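Local atomic coordinates of acyl-CoA dehydrogenase family protein (Porphyromonas gingivalis, PDB entry 2OKU), a protein that probably acts, as a whole, as an FAD-dependent acyl-CoA dehydrogenase, of which this chain is the helical C-terminal domain. Residues A[46-51]-A[66-71]; A[50-53]-A[59-62]; A[72-77]-A[99-104]. All blocks are in the same frame, centred on the assembly; numbering follows the deposited sequence.

Contact 1 of 3, residues A[46-51]-A[66-71]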
ATOM      1  N   GLU A  46       6.482 -15.340   6.707  1.00 19.97           N
ATOM      2  CA  GLU A  46       7.334 -16.038   7.658  1.00 20.67           C
ATOM      3  C   GLU A  46       7.684 -17.422   7.127  1.00 20.08           C
ATOM      4  O   GLU A  46       8.826 -17.846   7.226  1.00 19.50           O
ATOM      5  CB  GLU A  46       6.626 -16.160   9.017  1.00 20.37           C
ATOM      6  CG  GLU A  46       7.420 -16.897  10.104  1.00 21.67           C
ATOM      7  CD  GLU A  46       6.669 -16.965  11.408  1.00 21.74           C
ATOM      8  OE1 GLU A  46       5.562 -17.555  11.416  1.00 23.62           O
ATOM      9  OE2 GLU A  46       7.171 -16.406  12.399  1.00 22.65           O
ATOM     10  N   ALA A  47       6.683 -18.126   6.603  1.00 20.66           N
ATOM     11  CA  ALA A  47       6.883 -19.498   6.124  1.00 20.81           C
ATOM     12  C   ALA A  47       7.838 -19.512   4.940  1.00 20.45           C
ATOM     13  O   ALA A  47       8.697 -20.373   4.861  1.00 21.10           O
ATOM     14  CB  ALA A  47       5.560 -20.155   5.750  1.00 20.93           C
ATOM     15  N   LEU A  48       7.702 -18.555   4.030  1.00 20.10           N
ATOM     16  CA  LEU A  48       8.589 -18.498   2.842  1.00 20.34           C
ATOM     17  C   LEU A  48      10.032 -18.156   3.235  1.00 20.36           C
ATOM     18  O   LEU A  48      10.976 -18.733   2.714  1.00 19.94           O
ATOM     19  CB  LEU A  48       8.078 -17.499   1.801  1.00 20.12           C
ATOM     20  CG  LEU A  48       8.820 -17.564   0.463  1.00 20.31           C
ATOM     21  CD1 LEU A  48       8.537 -18.915  -0.241  1.00 18.57           C
ATOM     22  CD2 LEU A  48       8.436 -16.373  -0.446  1.00 20.90           C
ATOM     23  N   ILE A  49      10.188 -17.230   4.185  1.00 20.75           N
ATOM     24  CA  ILE A  49      11.517 -16.924   4.714  1.00 21.23           C
ATOM     25  C   ILE A  49      12.156 -18.186   5.289  1.00 21.50           C
ATOM     26  O   ILE A  49      13.315 -18.460   4.972  1.00 21.94           O
ATOM     27  CB  ILE A  49      11.457 -15.806   5.781  1.00 20.73           C
ATOM     28  CG1 ILE A  49      11.081 -14.497   5.079  1.00 21.42           C
ATOM     29  CG2 ILE A  49      12.812 -15.697   6.561  1.00 20.39           C
ATOM     30  CD1 ILE A  49      10.584 -13.346   6.010  1.00 21.21           C
ATOM     31  N   ALA A  50      11.399 -18.942   6.103  1.00 21.67           N
ATOM     32  CA  ALA A  50      11.860 -20.232   6.673  1.00 22.24           C
ATOM     33  C   ALA A  50      12.222 -21.241   5.594  1.00 22.18           C
ATOM     34  O   ALA A  50      13.238 -21.939   5.710  1.00 22.73           O
ATOM     35  CB  ALA A  50      10.811 -20.832   7.617  1.00 21.43           C
ATOM     36  N   PHE A  51      11.390 -21.333   4.565  1.00 22.14           N
ATOM     37  CA  PHE A  51      11.662 -22.215   3.425  1.00 23.39           C
ATOM     38  C   PHE A  51      13.064 -21.968   2.846  1.00 23.92           C
ATOM     39  O   PHE A  51      13.795 -22.923   2.540  1.00 24.69           O
ATOM     40  CB  PHE A  51      10.575 -22.082   2.348  1.00 23.58           C
ATOM     41  CG  PHE A  51      10.906 -22.784   1.065  1.00 22.96           C
ATOM     42  CD1 PHE A  51      10.604 -24.128   0.902  1.00 25.53           C
ATOM     43  CD2 PHE A  51      11.546 -22.116   0.040  1.00 23.43           C
ATOM     44  CE1 PHE A  51      10.928 -24.800  -0.292  1.00 26.08           C
ATOM     45  CE2 PHE A  51      11.866 -22.761  -1.144  1.00 24.89           C
ATOM     46  CZ  PHE A  51      11.559 -24.097  -1.320  1.00 25.90           C
ATOM     47  N   ARG A  66      15.794  -9.928  -2.004  1.00 21.55           N
ATOM     48  CA  ARG A  66      14.854  -8.886  -2.374  1.00 23.64           C
ATOM     49  C   ARG A  66      13.410  -9.420  -2.417  1.00 21.57           C
ATOM     50  O   ARG A  66      12.487  -8.720  -2.007  1.00 20.42           O
ATOM     51  CB  ARG A  66      15.219  -8.282  -3.700  1.00 24.88           C
ATOM     52  CG  ARG A  66      14.288  -7.217  -4.146  1.00 28.51           C
ATOM     53  CD  ARG A  66      14.604  -6.768  -5.552  1.00 32.64           C
ATOM     54  NE  ARG A  66      15.869  -6.045  -5.656  1.00 40.24           N
ATOM     55  CZ  ARG A  66      16.265  -5.432  -6.772  1.00 43.52           C
ATOM     56  NH1 ARG A  66      15.483  -5.470  -7.856  1.00 46.79           N
ATOM     57  NH2 ARG A  66      17.426  -4.768  -6.811  1.00 43.96           N
ATOM     58  N   ARG A  67      13.218 -10.656  -2.884  1.00 20.60           N
ATOM     59  CA  ARG A  67      11.865 -11.270  -2.863  1.00 21.61           C
ATOM     60  C   ARG A  67      11.321 -11.488  -1.440  1.00 20.41           C
ATOM     61  O   ARG A  67      10.121 -11.313  -1.187  1.00 20.50           O
ATOM     62  CB  ARG A  67      11.862 -12.591  -3.634  1.00 21.02           C
ATOM     63  CG  ARG A  67      11.920 -12.378  -5.102  1.00 22.34           C
ATOM     64  CD  ARG A  67      12.023 -13.695  -5.847  1.00 24.56           C
ATOM     65  NE  ARG A  67      12.372 -13.345  -7.175  1.00 28.57           N
ATOM     66  CZ  ARG A  67      13.594 -13.386  -7.721  1.00 25.27           C
ATOM     67  NH1 ARG A  67      14.667 -13.867  -7.124  1.00 25.20           N
ATOM     68  NH2 ARG A  67      13.699 -12.958  -8.930  1.00 26.03           N
ATOM     69  N   LEU A  68      12.202 -11.843  -0.512  1.00 20.54           N
ATOM     70  CA  LEU A  68      11.784 -12.007   0.881  1.00 20.41           C
ATOM     71  C   LEU A  68      11.430 -10.657   1.496  1.00 19.41           C
ATOM     72  O   LEU A  68      10.479 -10.580   2.268  1.00 20.59           O
ATOM     73  CB  LEU A  68      12.859 -12.707   1.682  1.00 20.41           C
ATOM     74  CG  LEU A  68      13.184 -14.150   1.245  1.00 20.75           C
ATOM     75  CD1 LEU A  68      14.288 -14.700   2.150  1.00 21.37           C
ATOM     76  CD2 LEU A  68      11.925 -15.047   1.244  1.00 21.96           C
ATOM     77  N   VAL A  69      12.194  -9.611   1.161  1.00 19.36           N
ATOM     78  CA  VAL A  69      11.825  -8.244   1.530  1.00 19.10           C
ATOM     79  C   VAL A  69      10.422  -7.885   0.977  1.00 19.26           C
ATOM     80  O   VAL A  69       9.536  -7.460   1.727  1.00 19.20           O
ATOM     81  CB  VAL A  69      12.854  -7.197   1.069  1.00 18.43           C
ATOM     82  CG1 VAL A  69      12.309  -5.777   1.346  1.00 18.53           C
ATOM     83  CG2 VAL A  69      14.233  -7.404   1.720  1.00 17.29           C
ATOM     84  N   GLU A  70      10.214  -8.079  -0.324  1.00 19.74           N
ATOM     85  CA  GLU A  70       8.929  -7.804  -0.945  1.00 21.07           C
ATOM     86  C   GLU A  70       7.772  -8.576  -0.311  1.00 19.85           C
ATOM     87  O   GLU A  70       6.707  -8.015  -0.071  1.00 19.27           O
ATOM     88  CB  GLU A  70       8.977  -8.127  -2.423  1.00 22.02           C
ATOM     89  CG  GLU A  70       9.847  -7.202  -3.215  1.00 25.25           C
ATOM     90  CD  GLU A  70       9.876  -7.643  -4.678  1.00 28.72           C
ATOM     91  OE1 GLU A  70       8.757  -7.888  -5.250  1.00 34.75           O
ATOM     92  OE2 GLU A  70      10.996  -7.747  -5.217  1.00 36.68           O
HETATM   93  N   MSE A  71       8.006  -9.862  -0.049  1.00 19.78           N
HETATM   94  CA  MSE A  71       7.017 -10.731   0.560  1.00 20.20           C
HETATM   95  C   MSE A  71       6.569 -10.129   1.899  1.00 19.80           C
HETATM   96  O   MSE A  71       5.371 -10.070   2.228  1.00 20.77           O
HETATM   97  CB  MSE A  71       7.629 -12.125   0.757  1.00 20.45           C
HETATM   98  CG  MSE A  71       6.648 -13.168   1.204  1.00 22.68           C
HETATM   99 SE   MSE A  71       5.556 -13.737  -0.368  1.00 29.99          SE
HETATM  100  CE  MSE A  71       4.417 -15.032   0.634  1.00 23.72           C
TER
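Leu68 reaches across from one helix and sets a single methyl, CD2, against two consecutive residues of the other. CD2 lies 4.1 Å from CG of Leu48 and 4.0 Å from CG1 of Ile49, and it also approaches the backbone, 4.0 Å from CA of Ile49. The methyl therefore rests between the inner parts of the two side chains and near the backbone of Ile49. A second apolar touch lies beside the first: CD2 of Leu48 meets the selenium of the selenomethionine Met71, SE, at 3.9 Å, with CG of Met71 almost as near. The Leu48 and Met71 chains run at about a right angle to each other, so the leucine methyl abuts the bend of the longer chain.

That bend has its origin in Met71 itself: CG stands anti to the backbone N (chi1 -172°), and the turn at chi2 (77°) swings SE round to the leucine methyl. No hydrogen bond crosses between 46-51 and 66-71, and all four touching residues are buried. Met71 packs further on Arg44 and Ala45, just before 46-51 in the same helix. Other helices close in around the pair: Leu48 also packs on Asp110 and Arg114 of helix 92-115, and Ile49 on Ile9 of helix 7-11. At the N-terminal end of 46-51, the CB of Glu46 points away from the partner helix, and its carboxylate forms a salt bridge with Arg19.

The segment axes approach to 9.8 Å with their N-to-C directions 164° apart, and the CA atoms of Ile49 and Leu68 are the nearest pair, 6.2 Å apart. Successive helices 32-53 and 58-87 thus run antiparallel in an all-helical chain, consistent with the up-and-down bundle of the acyl-CoA dehydrogenase C-terminal domain.

Contact 2 of 3, residues A[50-53]-A[59-62]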
ATOM      1  N   ALA A  50      11.399 -18.942   6.103  1.00 21.67           N
ATOM      2  CA  ALA A  50      11.860 -20.232   6.673  1.00 22.24           C
ATOM      3  C   ALA A  50      12.222 -21.241   5.594  1.00 22.18           C
ATOM      4  O   ALA A  50      13.238 -21.939   5.710  1.00 22.73           O
ATOM      5  CB  ALA A  50      10.811 -20.832   7.617  1.00 21.43           C
ATOM      6  N   PHE A  51      11.390 -21.333   4.565  1.00 22.14           N
ATOM      7  CA  PHE A  51      11.662 -22.215   3.425  1.00 23.39           C
ATOM      8  C   PHE A  51      13.064 -21.968   2.846  1.00 23.92           C
ATOM      9  O   PHE A  51      13.795 -22.923   2.540  1.00 24.69           O
ATOM     10  CB  PHE A  51      10.575 -22.082   2.348  1.00 23.58           C
ATOM     11  CG  PHE A  51      10.906 -22.784   1.065  1.00 22.96           C
ATOM     12  CD1 PHE A  51      10.604 -24.128   0.902  1.00 25.53           C
ATOM     13  CD2 PHE A  51      11.546 -22.116   0.040  1.00 23.43           C
ATOM     14  CE1 PHE A  51      10.928 -24.800  -0.292  1.00 26.08           C
ATOM     15  CE2 PHE A  51      11.866 -22.761  -1.144  1.00 24.89           C
ATOM     16  CZ  PHE A  51      11.559 -24.097  -1.320  1.00 25.90           C
ATOM     17  N   VAL A  52      13.434 -20.702   2.708  1.00 23.66           N
ATOM     18  CA  VAL A  52      14.744 -20.315   2.152  1.00 24.31           C
ATOM     19  C   VAL A  52      15.884 -20.467   3.181  1.00 25.26           C
ATOM     20  O   VAL A  52      16.898 -21.128   2.896  1.00 26.48           O
ATOM     21  CB  VAL A  52      14.738 -18.858   1.602  1.00 23.44           C
ATOM     22  CG1 VAL A  52      16.146 -18.437   1.142  1.00 22.57           C
ATOM     23  CG2 VAL A  52      13.718 -18.693   0.440  1.00 19.59           C
ATOM     24  N   THR A  53      15.713 -19.886   4.367  1.00 26.67           N
ATOM     25  CA  THR A  53      16.773 -19.900   5.394  1.00 28.07           C
ATOM     26  C   THR A  53      17.114 -21.310   5.866  1.00 29.65           C
ATOM     27  O   THR A  53      18.278 -21.617   6.096  1.00 30.01           O
ATOM     28  CB  THR A  53      16.449 -19.007   6.623  1.00 27.94           C
ATOM     29  OG1 THR A  53      15.275 -19.485   7.299  1.00 27.70           O
ATOM     30  CG2 THR A  53      16.289 -17.563   6.208  1.00 26.68           C
ATOM     31  N   GLU A  59      24.191 -18.505  -0.880  1.00 28.25           N
ATOM     32  CA  GLU A  59      23.967 -18.006  -2.228  1.00 27.98           C
ATOM     33  C   GLU A  59      22.484 -17.866  -2.554  1.00 26.23           C
ATOM     34  O   GLU A  59      22.073 -16.884  -3.148  1.00 25.33           O
ATOM     35  CB  GLU A  59      24.606 -18.927  -3.267  1.00 29.05           C
ATOM     36  CG  GLU A  59      26.106 -18.897  -3.226  1.00 32.50           C
ATOM     37  CD  GLU A  59      26.667 -17.513  -3.475  1.00 36.41           C
ATOM     38  OE1 GLU A  59      26.126 -16.785  -4.334  1.00 39.13           O
ATOM     39  OE2 GLU A  59      27.659 -17.153  -2.804  1.00 41.85           O
ATOM     40  N   LEU A  60      21.710 -18.872  -2.177  1.00 25.53           N
ATOM     41  CA  LEU A  60      20.266 -18.860  -2.367  1.00 25.32           C
ATOM     42  C   LEU A  60      19.646 -17.699  -1.604  1.00 24.72           C
ATOM     43  O   LEU A  60      18.809 -16.989  -2.140  1.00 23.60           O
ATOM     44  CB  LEU A  60      19.637 -20.175  -1.913  1.00 25.23           C
ATOM     45  CG  LEU A  60      18.120 -20.310  -2.167  1.00 25.32           C
ATOM     46  CD1 LEU A  60      17.776 -20.312  -3.668  1.00 23.80           C
ATOM     47  CD2 LEU A  60      17.615 -21.567  -1.518  1.00 25.10           C
ATOM     48  N   LEU A  61      20.055 -17.505  -0.350  1.00 24.55           N
ATOM     49  CA  LEU A  61      19.486 -16.415   0.457  1.00 24.67           C
ATOM     50  C   LEU A  61      19.780 -15.088  -0.189  1.00 23.78           C
ATOM     51  O   LEU A  61      18.932 -14.248  -0.276  1.00 23.64           O
ATOM     52  CB  LEU A  61      20.030 -16.431   1.897  1.00 24.50           C
ATOM     53  CG  LEU A  61      19.537 -15.314   2.828  1.00 25.85           C
ATOM     54  CD1 LEU A  61      17.994 -15.322   2.931  1.00 25.47           C
ATOM     55  CD2 LEU A  61      20.169 -15.453   4.225  1.00 25.99           C
ATOM     56  N   ASP A  62      21.017 -14.888  -0.632  1.00 24.06           N
ATOM     57  CA  ASP A  62      21.386 -13.660  -1.298  1.00 24.29           C
ATOM     58  C   ASP A  62      20.566 -13.430  -2.571  1.00 23.84           C
ATOM     59  O   ASP A  62      20.138 -12.309  -2.871  1.00 24.32           O
ATOM     60  CB  ASP A  62      22.880 -13.703  -1.648  1.00 25.47           C
ATOM     61  CG  ASP A  62      23.763 -13.691  -0.425  1.00 30.29           C
ATOM     62  OD1 ASP A  62      23.285 -13.320   0.683  1.00 36.53           O
ATOM     63  OD2 ASP A  62      24.946 -14.072  -0.560  1.00 36.29           O
TER
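With its CG1 anti to the backbone N (chi1 175°), Val52 projects that methyl at the neighbouring helix, where Leu61 extends CG in the same anti sense (178°) and carries CD1 back toward the valine. CG1 of Val52 thereby touches Leu61 twice, 4.0 Å from its CA and 4.0 Å from its CD1, the two side chains crossing at about a right angle. The methyl is seated against the leucine at its backbone as well as at its tip.

The same CG1 reaches Leu60, whose CG lies 4.3 Å from it, so one valine branch spans two successive leucines. Thr53 adds a looser touch at the margin: its methyl CG2 comes within 4.3 Å of CD1 of Leu61, while its hydroxyl OG1 is engaged with the carbonyl O of Ile49 one turn back in its own helix.

Contact is wholly apolar between 50-53, at the end of helix 32-53, and 59-62, near the start of helix 58-87, a helical hairpin closed by a short connection. Around it, helix 92-115 covers Val52 through Val113, helix 2-5 brings Val3 onto Leu61, and Phe116 lies against Leu60.

Contact 3 of 3, residues A[72-77]-A[99-104]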
ATOM      1  N   THR A  72       7.540  -9.639   2.662  1.00 18.62           N
ATOM      2  CA  THR A  72       7.263  -8.984   3.918  1.00 18.24           C
ATOM      3  C   THR A  72       6.537  -7.647   3.750  1.00 18.12           C
ATOM      4  O   THR A  72       5.593  -7.359   4.505  1.00 18.16           O
ATOM      5  CB  THR A  72       8.583  -8.801   4.741  1.00 18.69           C
ATOM      6  OG1 THR A  72       9.209 -10.089   4.936  1.00 19.79           O
ATOM      7  CG2 THR A  72       8.270  -8.165   6.095  1.00 18.53           C
ATOM      8  N   ALA A  73       7.013  -6.827   2.814  1.00 18.17           N
ATOM      9  CA  ALA A  73       6.439  -5.522   2.504  1.00 18.63           C
ATOM     10  C   ALA A  73       4.932  -5.626   2.224  1.00 18.75           C
ATOM     11  O   ALA A  73       4.127  -4.810   2.710  1.00 19.43           O
ATOM     12  CB  ALA A  73       7.176  -4.872   1.300  1.00 19.27           C
ATOM     13  N   HIS A  74       4.517  -6.635   1.461  1.00 18.68           N
ATOM     14  CA  HIS A  74       3.084  -6.786   1.159  1.00 18.94           C
ATOM     15  C   HIS A  74       2.249  -6.925   2.437  1.00 19.51           C
ATOM     16  O   HIS A  74       1.184  -6.284   2.578  1.00 19.58           O
ATOM     17  CB  HIS A  74       2.827  -7.941   0.176  1.00 18.68           C
ATOM     18  CG  HIS A  74       3.401  -7.688  -1.173  1.00 18.24           C
ATOM     19  ND1 HIS A  74       3.039  -6.597  -1.929  1.00 17.81           N
ATOM     20  CD2 HIS A  74       4.341  -8.350  -1.881  1.00 19.99           C
ATOM     21  CE1 HIS A  74       3.759  -6.585  -3.039  1.00 18.91           C
ATOM     22  NE2 HIS A  74       4.530  -7.660  -3.051  1.00 18.20           N
ATOM     23  N   ALA A  75       2.727  -7.741   3.377  1.00 18.99           N
ATOM     24  CA  ALA A  75       2.052  -7.888   4.664  1.00 19.99           C
ATOM     25  C   ALA A  75       2.061  -6.619   5.512  1.00 19.83           C
ATOM     26  O   ALA A  75       1.029  -6.271   6.080  1.00 20.26           O
ATOM     27  CB  ALA A  75       2.657  -9.070   5.466  1.00 20.45           C
ATOM     28  N   VAL A  76       3.212  -5.950   5.622  1.00 19.28           N
ATOM     29  CA  VAL A  76       3.326  -4.703   6.386  1.00 19.47           C
ATOM     30  C   VAL A  76       2.451  -3.619   5.799  1.00 19.13           C
ATOM     31  O   VAL A  76       1.606  -3.026   6.509  1.00 18.59           O
ATOM     32  CB  VAL A  76       4.783  -4.213   6.465  1.00 19.27           C
ATOM     33  CG1 VAL A  76       4.872  -2.795   7.136  1.00 19.39           C
ATOM     34  CG2 VAL A  76       5.673  -5.267   7.204  1.00 18.48           C
ATOM     35  N   PHE A  77       2.617  -3.393   4.496  1.00 18.91           N
ATOM     36  CA  PHE A  77       1.875  -2.342   3.783  1.00 19.37           C
ATOM     37  C   PHE A  77       0.385  -2.547   3.991  1.00 19.47           C
ATOM     38  O   PHE A  77      -0.347  -1.591   4.257  1.00 20.79           O
ATOM     39  CB  PHE A  77       2.211  -2.374   2.297  1.00 19.51           C
ATOM     40  CG  PHE A  77       3.563  -1.771   1.928  1.00 18.52           C
ATOM     41  CD1 PHE A  77       4.512  -1.392   2.877  1.00 20.21           C
ATOM     42  CD2 PHE A  77       3.887  -1.624   0.581  1.00 20.23           C
ATOM     43  CE1 PHE A  77       5.730  -0.839   2.489  1.00 19.73           C
ATOM     44  CE2 PHE A  77       5.107  -1.094   0.186  1.00 21.43           C
ATOM     45  CZ  PHE A  77       6.037  -0.703   1.135  1.00 19.60           C
ATOM     46  N   LEU A  99      -5.398  -4.919  -0.818  1.00 22.32           N
ATOM     47  CA  LEU A  99      -5.203  -6.272  -0.242  1.00 21.76           C
ATOM     48  C   LEU A  99      -5.079  -7.349  -1.333  1.00 20.55           C
ATOM     49  O   LEU A  99      -4.227  -8.217  -1.247  1.00 19.89           O
ATOM     50  CB  LEU A  99      -6.355  -6.625   0.705  1.00 22.01           C
ATOM     51  CG  LEU A  99      -6.422  -8.074   1.248  1.00 23.07           C
ATOM     52  CD1 LEU A  99      -5.384  -8.235   2.336  1.00 25.60           C
ATOM     53  CD2 LEU A  99      -7.815  -8.411   1.806  1.00 24.62           C
ATOM     54  N   ARG A 100      -5.922  -7.252  -2.362  0.50 20.17           N
ATOM     55  CA  ARG A 100      -5.934  -8.218  -3.466  0.50 20.58           C
ATOM     56  C   ARG A 100      -4.628  -8.161  -4.224  0.50 20.36           C
ATOM     57  O   ARG A 100      -4.071  -9.184  -4.575  0.50 20.46           O
ATOM     58  CB  ARG A 100      -7.090  -7.930  -4.434  0.50 20.34           C
ATOM     59  CG  ARG A 100      -8.467  -7.929  -3.782  0.50 20.57           C
ATOM     60  CD  ARG A 100      -8.629  -9.128  -2.871  0.50 20.31           C
ATOM     61  NE  ARG A 100      -9.789  -9.036  -2.000  0.50 21.08           N
ATOM     62  CZ  ARG A 100     -10.044  -9.907  -1.035  0.50 20.24           C
ATOM     63  NH1 ARG A 100      -9.221 -10.925  -0.812  0.50 18.07           N
ATOM     64  NH2 ARG A 100     -11.117  -9.751  -0.282  0.50 22.55           N
ATOM     65  N   TYR A 101      -4.163  -6.944  -4.459  1.00 20.78           N
ATOM     66  CA  TYR A 101      -2.874  -6.705  -5.092  1.00 20.71           C
ATOM     67  C   TYR A 101      -1.753  -7.363  -4.295  1.00 19.21           C
ATOM     68  O   TYR A 101      -0.960  -8.111  -4.849  1.00 19.92           O
ATOM     69  CB  TYR A 101      -2.628  -5.219  -5.212  1.00 21.94           C
ATOM     70  CG  TYR A 101      -1.296  -4.846  -5.819  1.00 21.75           C
ATOM     71  CD1 TYR A 101      -1.091  -4.894  -7.186  1.00 25.41           C
ATOM     72  CD2 TYR A 101      -0.240  -4.471  -5.018  1.00 24.49           C
ATOM     73  CE1 TYR A 101       0.161  -4.551  -7.742  1.00 24.93           C
ATOM     74  CE2 TYR A 101       0.990  -4.152  -5.546  1.00 24.68           C
ATOM     75  CZ  TYR A 101       1.189  -4.174  -6.903  1.00 25.61           C
ATOM     76  OH  TYR A 101       2.447  -3.821  -7.395  1.00 26.26           O
ATOM     77  N   GLY A 102      -1.724  -7.103  -2.988  1.00 18.94           N
ATOM     78  CA  GLY A 102      -0.723  -7.687  -2.122  1.00 18.72           C
ATOM     79  C   GLY A 102      -0.806  -9.198  -2.123  1.00 18.11           C
ATOM     80  O   GLY A 102       0.203  -9.880  -2.168  1.00 18.61           O
ATOM     81  N   GLN A 103      -2.022  -9.740  -2.094  1.00 18.11           N
ATOM     82  CA  GLN A 103      -2.189 -11.199  -2.133  1.00 18.66           C
ATOM     83  C   GLN A 103      -1.676 -11.793  -3.453  1.00 18.11           C
ATOM     84  O   GLN A 103      -0.983 -12.790  -3.447  1.00 18.35           O
ATOM     85  CB  GLN A 103      -3.660 -11.585  -1.938  1.00 18.25           C
ATOM     86  CG  GLN A 103      -4.162 -11.388  -0.528  1.00 19.80           C
ATOM     87  CD  GLN A 103      -5.659 -11.592  -0.387  1.00 20.82           C
ATOM     88  OE1 GLN A 103      -6.436 -11.323  -1.311  1.00 23.15           O
ATOM     89  NE2 GLN A 103      -6.072 -12.066   0.774  1.00 23.84           N
ATOM     90  N   ALA A 104      -2.032 -11.169  -4.569  1.00 18.63           N
ATOM     91  CA  ALA A 104      -1.552 -11.595  -5.878  1.00 18.45           C
ATOM     92  C   ALA A 104      -0.027 -11.582  -5.950  1.00 18.49           C
ATOM     93  O   ALA A 104       0.596 -12.557  -6.379  1.00 18.15           O
ATOM     94  CB  ALA A 104      -2.151 -10.737  -6.986  1.00 18.08           C
TER
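His74 and Gly102 meet in van der Waals contact, imidazole against glycine backbone. ND1 of His74 lies 3.9 Å from CA of Gly102, and CB and CG of the histidine both pass the Gly102 carbonyl O at 4.0 Å. With no side chain at Gly102, the helices come close here, CA to CA 5.1 Å between these two residues. The histidine holds CG beside its backbone N (chi1 -66°), which brings ND1 to the glycine CA; that carbon meets the ring obliquely.

Aromatic contact is slighter within the pair: CE1 of His74 comes only to 4.5 Å from CE2 of Tyr101, approaching its ring obliquely. More aromatic groups arrive from the second subunit, where Tyr98 meets the Phe77 and Tyr101 rings edge-to-face and the second copy of Tyr101 meets this one.

Polar contact also leads across the subunit boundary. ND1 of His74 is hydrogen-bonded to the hydroxyl OH of Tyr98 of the second subunit, giving the buried imidazole a polar partner and probably limiting its rotation. The pair is a close intrachain helix packing at a glycine within the bundle domain, bordered by the dimer interface, where aromatic rings of both chains gather.

Helix 58-87 takes part in all three contacts, meeting helix 32-53 in contacts 1 and 2 and helix 92-115 in contact 3. Contacts 1 and 2, with centres 8 Å apart, form one continuous apolar seam: CD1 of Leu68 lies 3.8 Å from CD1 of Leu61, and CD2 of Leu68 is 4.1 Å from CG2 of Val52. Contact 3 follows farther along, its centre 12 Å from that of contact 1, the two meeting where CD1 of Ile49 sits 3.7 Å from OG1 of Thr72. Contacts 2 and 3 do not touch, their centres 21 Å and their nearest atoms about 9 Å apart. Contacts 1 and 3 both reach the second subunit, whereas contact 2 does not.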